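Local coordinates for protein nucleoporin NUP170 (Chaetomium thermophilum, PDB 5HAX) that is a scaffold nucleoporin of the nuclear pore complex, where it probably belongs to the inner ring that supports the central transport channel, at residues A[303-316]-A[377-391]. Residues are numbered along the deposited sequence; the frame is centred on the assembly and turned at random.
Sequences EASKLHLMALTDTG and LDPSALGFRFSPGYF
E303 meets R385 and S387 in the polar part of this contact. The guanidinium of R385 grips the carboxylate end-on, NH2 to E303 OE2 at 2.8 Å and NH1 to E303 OE1 at 3.2 Å; the acid lies at the edge of the guanidinium, near its plane, but the two flat groups are turned 45° apart. S387 OG donates to E303 OE1 at 2.7 Å, on the opposite face of the carboxylate from R385 NH1. Glutamate suits this buried place because its extended chain, CG anti to the backbone N (chi1 -175°), carries two acceptors from the loop before strand 307-313 across to R385 on strand 380-386 and S387 just beyond it. An alanine here would remove the carboxylate, which would probably leave the buried R385 charge and the S387 hydroxyl without their mate.

Apolar contacts fill the middle. The unbranched thioether of M310 crosses the stem of R385, SD 3.8 Å from R385 CD, and also makes an oblique Met-aromatic contact with F391. L312 sends CD1 to F391 CZ at 3.8 Å, while CD2 lies 3.5 Å from G383 CA; a CB on G383 would collide with that methyl, so glycine fits.

Backbone bonding joins the far end. S380 N donates to D314 O at 2.8 Å, and a water links T315 O to L377 N. G316 closes the type I turn from T313 with a positive phi (93°) that calls for glycine, and a side chain would strike L377 CB. D314 turns its carboxylate to N292.

Strands 307-313 and 380-386 belong to different sheets and run roughly antiparallel, their axes 8.0 Å apart, consistent with the face-to-face meeting of neighbouring blades in the beta-propeller of a Nup133-like N-terminal domain.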
loop_
_atom_site.group_PDB
_atom_site.type_symbol
_atom_site.label_atom_id
_atom_site.label_comp_id
_atom_site.label_asym_id
_atom_site.label_seq_id
_atom_site.Cartn_x
_atom_site.Cartn_y
_atom_site.Cartn_z
ATOM N N GLU A 303 -10.377 2.662 3.293
ATOM C CA GLU A 303 -9.751 2.226 4.534
ATOM C C GLU A 303 -10.619 2.513 5.753
ATOM O O GLU A 303 -10.668 1.699 6.682
ATOM C CB GLU A 303 -8.386 2.903 4.694
ATOM C CG GLU A 303 -7.593 2.425 5.903
ATOM C CD GLU A 303 -6.146 2.889 5.877
ATOM O OE1 GLU A 303 -5.815 3.775 5.063
ATOM O OE2 GLU A 303 -5.338 2.363 6.668
ATOM N N ALA A 304 -11.309 3.652 5.767
ATOM C CA ALA A 304 -12.111 4.041 6.917
ATOM C C ALA A 304 -13.197 5.007 6.468
ATOM O O ALA A 304 -12.965 5.852 5.600
ATOM C CB ALA A 304 -11.244 4.685 8.003
ATOM N N SER A 305 -14.379 4.877 7.073
ATOM C CA SER A 305 -15.502 5.743 6.732
ATOM C C SER A 305 -15.396 7.097 7.426
ATOM O O SER A 305 -15.510 8.145 6.779
ATOM C CB SER A 305 -16.817 5.061 7.109
ATOM O OG SER A 305 -17.909 5.948 6.962
ATOM N N LYS A 306 -15.178 7.093 8.740
ATOM C CA LYS A 306 -15.202 8.315 9.535
ATOM C C LYS A 306 -13.857 9.036 9.543
ATOM O O LYS A 306 -13.790 10.225 9.213
ATOM C CB LYS A 306 -15.637 7.985 10.967
ATOM C CG LYS A 306 -17.072 7.484 11.068
ATOM C CD LYS A 306 -17.368 6.899 12.439
ATOM C CE LYS A 306 -18.766 6.302 12.494
ATOM N NZ LYS A 306 -19.002 5.534 13.748
ATOM N N LEU A 307 -12.780 8.342 9.910
ATOM C CA LEU A 307 -11.467 8.975 10.007
ATOM C C LEU A 307 -10.968 9.339 8.615
ATOM O O LEU A 307 -10.680 8.460 7.796
ATOM C CB LEU A 307 -10.484 8.053 10.722
ATOM C CG LEU A 307 -10.782 7.799 12.201
ATOM C CD1 LEU A 307 -9.812 6.775 12.767
ATOM C CD2 LEU A 307 -10.723 9.094 13.005
ATOM N N HIS A 308 -10.855 10.641 8.355
ATOM C CA HIS A 308 -10.453 11.167 7.057
ATOM C C HIS A 308 -8.971 11.493 6.957
ATOM O O HIS A 308 -8.424 11.489 5.849
ATOM C CB HIS A 308 -11.233 12.449 6.741
ATOM C CG HIS A 308 -12.618 12.215 6.219
ATOM N ND1 HIS A 308 -13.546 11.441 6.881
ATOM C CD2 HIS A 308 -13.238 12.677 5.107
ATOM C CE1 HIS A 308 -14.674 11.427 6.193
ATOM N NE2 HIS A 308 -14.514 12.171 5.114
ATOM N N LEU A 309 -8.304 11.784 8.073
ATOM C CA LEU A 309 -7.033 12.489 8.006
ATOM C C LEU A 309 -6.201 12.197 9.245
ATOM O O LEU A 309 -6.732 12.147 10.358
ATOM C CB LEU A 309 -7.281 13.997 7.878
ATOM C CG LEU A 309 -6.109 14.896 7.508
ATOM C CD1 LEU A 309 -5.661 14.619 6.082
ATOM C CD2 LEU A 309 -6.509 16.352 7.683
ATOM N N MET A 310 -4.897 12.015 9.042
ATOM C CA MET A 310 -3.925 11.978 10.124
ATOM C C MET A 310 -3.096 13.253 10.093
ATOM O O MET A 310 -2.690 13.715 9.022
ATOM C CB MET A 310 -2.997 10.764 10.015
ATOM C CG MET A 310 -2.158 10.532 11.268
ATOM S SD MET A 310 -0.763 9.416 11.023
ATOM C CE MET A 310 0.355 10.470 10.100
ATOM N N ALA A 311 -2.847 13.818 11.271
ATOM C CA ALA A 311 -2.019 15.006 11.421
ATOM C C ALA A 311 -0.921 14.704 12.428
ATOM O O ALA A 311 -1.196 14.167 13.506
ATOM C CB ALA A 311 -2.849 16.212 11.873
ATOM N N LEU A 312 0.315 15.033 12.070
ATOM C CA LEU A 312 1.481 14.762 12.900
ATOM C C LEU A 312 1.977 16.062 13.522
ATOM O O LEU A 312 2.215 17.041 12.809
ATOM C CB LEU A 312 2.598 14.114 12.079
ATOM C CG LEU A 312 3.866 13.761 12.864
ATOM C CD1 LEU A 312 3.582 12.660 13.875
ATOM C CD2 LEU A 312 4.981 13.350 11.921
ATOM N N THR A 313 2.132 16.062 14.843
ATOM C CA THR A 313 2.694 17.196 15.559
ATOM C C THR A 313 4.214 17.084 15.611
ATOM O O THR A 313 4.791 16.015 15.399
ATOM C CB THR A 313 2.146 17.272 16.986
ATOM O OG1 THR A 313 2.640 16.167 17.752
ATOM C CG2 THR A 313 0.625 17.261 16.995
ATOM N N ASP A 314 4.865 18.211 15.909
ATOM C CA ASP A 314 6.317 18.189 16.059
ATOM C C ASP A 314 6.760 17.463 17.320
ATOM O O ASP A 314 7.954 17.184 17.461
ATOM C CB ASP A 314 6.886 19.615 16.042
ATOM C CG ASP A 314 6.261 20.521 17.091
ATOM O OD1 ASP A 314 6.329 21.754 16.913
ATOM O OD2 ASP A 314 5.710 20.016 18.089
ATOM N N THR A 315 5.837 17.142 18.226
ATOM C CA THR A 315 6.134 16.325 19.396
ATOM C C THR A 315 5.933 14.837 19.137
ATOM O O THR A 315 6.172 14.028 20.039
ATOM C CB THR A 315 5.263 16.757 20.580
ATOM O OG1 THR A 315 3.885 16.751 20.189
ATOM C CG2 THR A 315 5.650 18.155 21.048
ATOM N N GLY A 316 5.497 14.461 17.938
ATOM C CA GLY A 316 5.345 13.067 17.577
ATOM C C GLY A 316 3.971 12.483 17.801
ATOM O O GLY A 316 3.817 11.260 17.701
ATOM N N LEU A 377 9.856 10.937 20.134
ATOM C CA LEU A 377 9.687 11.444 18.777
ATOM C C LEU A 377 9.760 12.966 18.718
ATOM O O LEU A 377 9.304 13.566 17.738
ATOM C CB LEU A 377 8.361 10.958 18.192
ATOM C CG LEU A 377 8.144 9.444 18.112
ATOM C CD1 LEU A 377 6.835 9.137 17.402
ATOM C CD2 LEU A 377 9.307 8.748 17.413
ATOM N N ASP A 378 10.321 13.598 19.745
ATOM C CA ASP A 378 10.428 15.052 19.807
ATOM C C ASP A 378 11.873 15.477 19.537
ATOM O O ASP A 378 12.774 15.101 20.288
ATOM C CB ASP A 378 9.962 15.554 21.177
ATOM C CG ASP A 378 10.040 17.065 21.310
ATOM O OD1 ASP A 378 10.122 17.759 20.276
ATOM O OD2 ASP A 378 10.009 17.560 22.456
ATOM N N PRO A 379 12.111 16.262 18.470
ATOM C CA PRO A 379 11.191 16.839 17.481
ATOM C C PRO A 379 10.962 15.958 16.252
ATOM O O PRO A 379 11.899 15.325 15.768
ATOM C CB PRO A 379 11.901 18.126 17.075
ATOM C CG PRO A 379 13.344 17.760 17.137
ATOM C CD PRO A 379 13.487 16.743 18.253
ATOM N N SER A 380 9.727 15.936 15.756
ATOM C CA SER A 380 9.389 15.283 14.498
ATOM C C SER A 380 9.396 16.325 13.385
ATOM O O SER A 380 8.600 17.272 13.413
ATOM C CB SER A 380 8.025 14.601 14.591
ATOM O OG SER A 380 8.062 13.535 15.523
ATOM N N ALA A 381 10.293 16.150 12.413
ATOM C CA ALA A 381 10.461 17.112 11.329
ATOM C C ALA A 381 9.636 16.752 10.099
ATOM O O ALA A 381 9.075 17.640 9.450
ATOM C CB ALA A 381 11.940 17.212 10.942
ATOM N N LEU A 382 9.560 15.463 9.768
ATOM C CA LEU A 382 8.812 14.978 8.617
ATOM C C LEU A 382 8.068 13.715 9.019
ATOM O O LEU A 382 8.540 12.948 9.860
ATOM C CB LEU A 382 9.735 14.673 7.428
ATOM C CG LEU A 382 10.544 15.833 6.856
ATOM C CD1 LEU A 382 11.626 15.309 5.925
ATOM C CD2 LEU A 382 9.628 16.803 6.126
ATOM N N GLY A 383 6.912 13.497 8.402
ATOM C CA GLY A 383 6.104 12.329 8.712
ATOM C C GLY A 383 5.281 11.882 7.527
ATOM O O GLY A 383 4.822 12.699 6.721
ATOM N N PHE A 384 5.081 10.565 7.431
ATOM C CA PHE A 384 4.352 9.956 6.326
ATOM C C PHE A 384 3.539 8.775 6.835
ATOM O O PHE A 384 3.993 8.034 7.713
ATOM C CB PHE A 384 5.309 9.476 5.226
ATOM C CG PHE A 384 6.280 10.524 4.760
ATOM C CD1 PHE A 384 5.997 11.304 3.652
ATOM C CD2 PHE A 384 7.479 10.726 5.426
ATOM C CE1 PHE A 384 6.890 12.269 3.221
ATOM C CE2 PHE A 384 8.374 11.689 4.999
ATOM C CZ PHE A 384 8.077 12.460 3.895
ATOM N N ARG A 385 2.341 8.598 6.275
ATOM C CA ARG A 385 1.503 7.437 6.554
ATOM C C ARG A 385 1.061 6.816 5.239
ATOM O O ARG A 385 0.623 7.525 4.327
ATOM C CB ARG A 385 0.273 7.800 7.395
ATOM C CG ARG A 385 -0.578 6.592 7.790
ATOM C CD ARG A 385 -1.933 7.006 8.357
ATOM N NE ARG A 385 -2.715 5.855 8.808
ATOM C CZ ARG A 385 -3.479 5.103 8.019
ATOM N NH1 ARG A 385 -3.573 5.361 6.721
ATOM N NH2 ARG A 385 -4.150 4.078 8.531
ATOM N N PHE A 386 1.177 5.492 5.150
ATOM C CA PHE A 386 0.704 4.723 4.006
ATOM C C PHE A 386 -0.236 3.635 4.498
ATOM O O PHE A 386 0.024 2.998 5.524
ATOM C CB PHE A 386 1.870 4.093 3.232
ATOM C CG PHE A 386 2.921 5.079 2.812
ATOM C CD1 PHE A 386 2.756 5.837 1.668
ATOM C CD2 PHE A 386 4.074 5.244 3.559
ATOM C CE1 PHE A 386 3.719 6.743 1.276
ATOM C CE2 PHE A 386 5.040 6.150 3.172
ATOM C CZ PHE A 386 4.862 6.900 2.030
ATOM N N SER A 387 -1.338 3.437 3.776
ATOM C CA SER A 387 -2.260 2.349 4.080
ATOM C C SER A 387 -1.486 1.034 4.113
ATOM O O SER A 387 -0.602 0.821 3.283
ATOM C CB SER A 387 -3.386 2.274 3.046
ATOM O OG SER A 387 -4.150 3.467 3.020
ATOM N N PRO A 388 -1.816 0.141 5.062
ATOM C CA PRO A 388 -2.891 0.210 6.056
ATOM C C PRO A 388 -2.480 0.881 7.369
ATOM O O PRO A 388 -3.120 0.638 8.394
ATOM C CB PRO A 388 -3.222 -1.262 6.283
ATOM C CG PRO A 388 -1.896 -1.934 6.166
ATOM C CD PRO A 388 -1.084 -1.133 5.164
ATOM N N GLY A 389 -1.433 1.706 7.345
ATOM C CA GLY A 389 -1.019 2.431 8.534
ATOM C C GLY A 389 0.478 2.488 8.760
ATOM O O GLY A 389 0.924 2.888 9.840
ATOM N N TYR A 390 1.266 2.093 7.761
ATOM C CA TYR A 390 2.718 2.193 7.860
ATOM C C TYR A 390 3.120 3.643 8.110
ATOM O O TYR A 390 2.775 4.530 7.326
ATOM C CB TYR A 390 3.370 1.678 6.575
ATOM C CG TYR A 390 2.939 0.294 6.137
ATOM C CD1 TYR A 390 2.659 -0.707 7.064
ATOM C CD2 TYR A 390 2.815 -0.013 4.785
ATOM C CE1 TYR A 390 2.270 -1.971 6.651
ATOM C CE2 TYR A 390 2.429 -1.270 4.366
ATOM C CZ TYR A 390 2.159 -2.246 5.299
ATOM O OH TYR A 390 1.770 -3.497 4.871
ATOM N N PHE A 391 3.857 3.881 9.194
ATOM C CA PHE A 391 4.166 5.227 9.669
ATOM C C PHE A 391 5.676 5.430 9.688
ATOM O O PHE A 391 6.399 4.653 10.318
ATOM C CB PHE A 391 3.568 5.448 11.063
ATOM C CG PHE A 391 3.955 6.755 11.703
ATOM C CD1 PHE A 391 3.761 7.954 11.041
ATOM C CD2 PHE A 391 4.481 6.782 12.984
ATOM C CE1 PHE A 391 4.107 9.155 11.635
ATOM C CE2 PHE A 391 4.825 7.977 13.583
ATOM C CZ PHE A 391 4.634 9.165 12.908
HETATM O O HOH W 1 7.757 12.419 21.557
#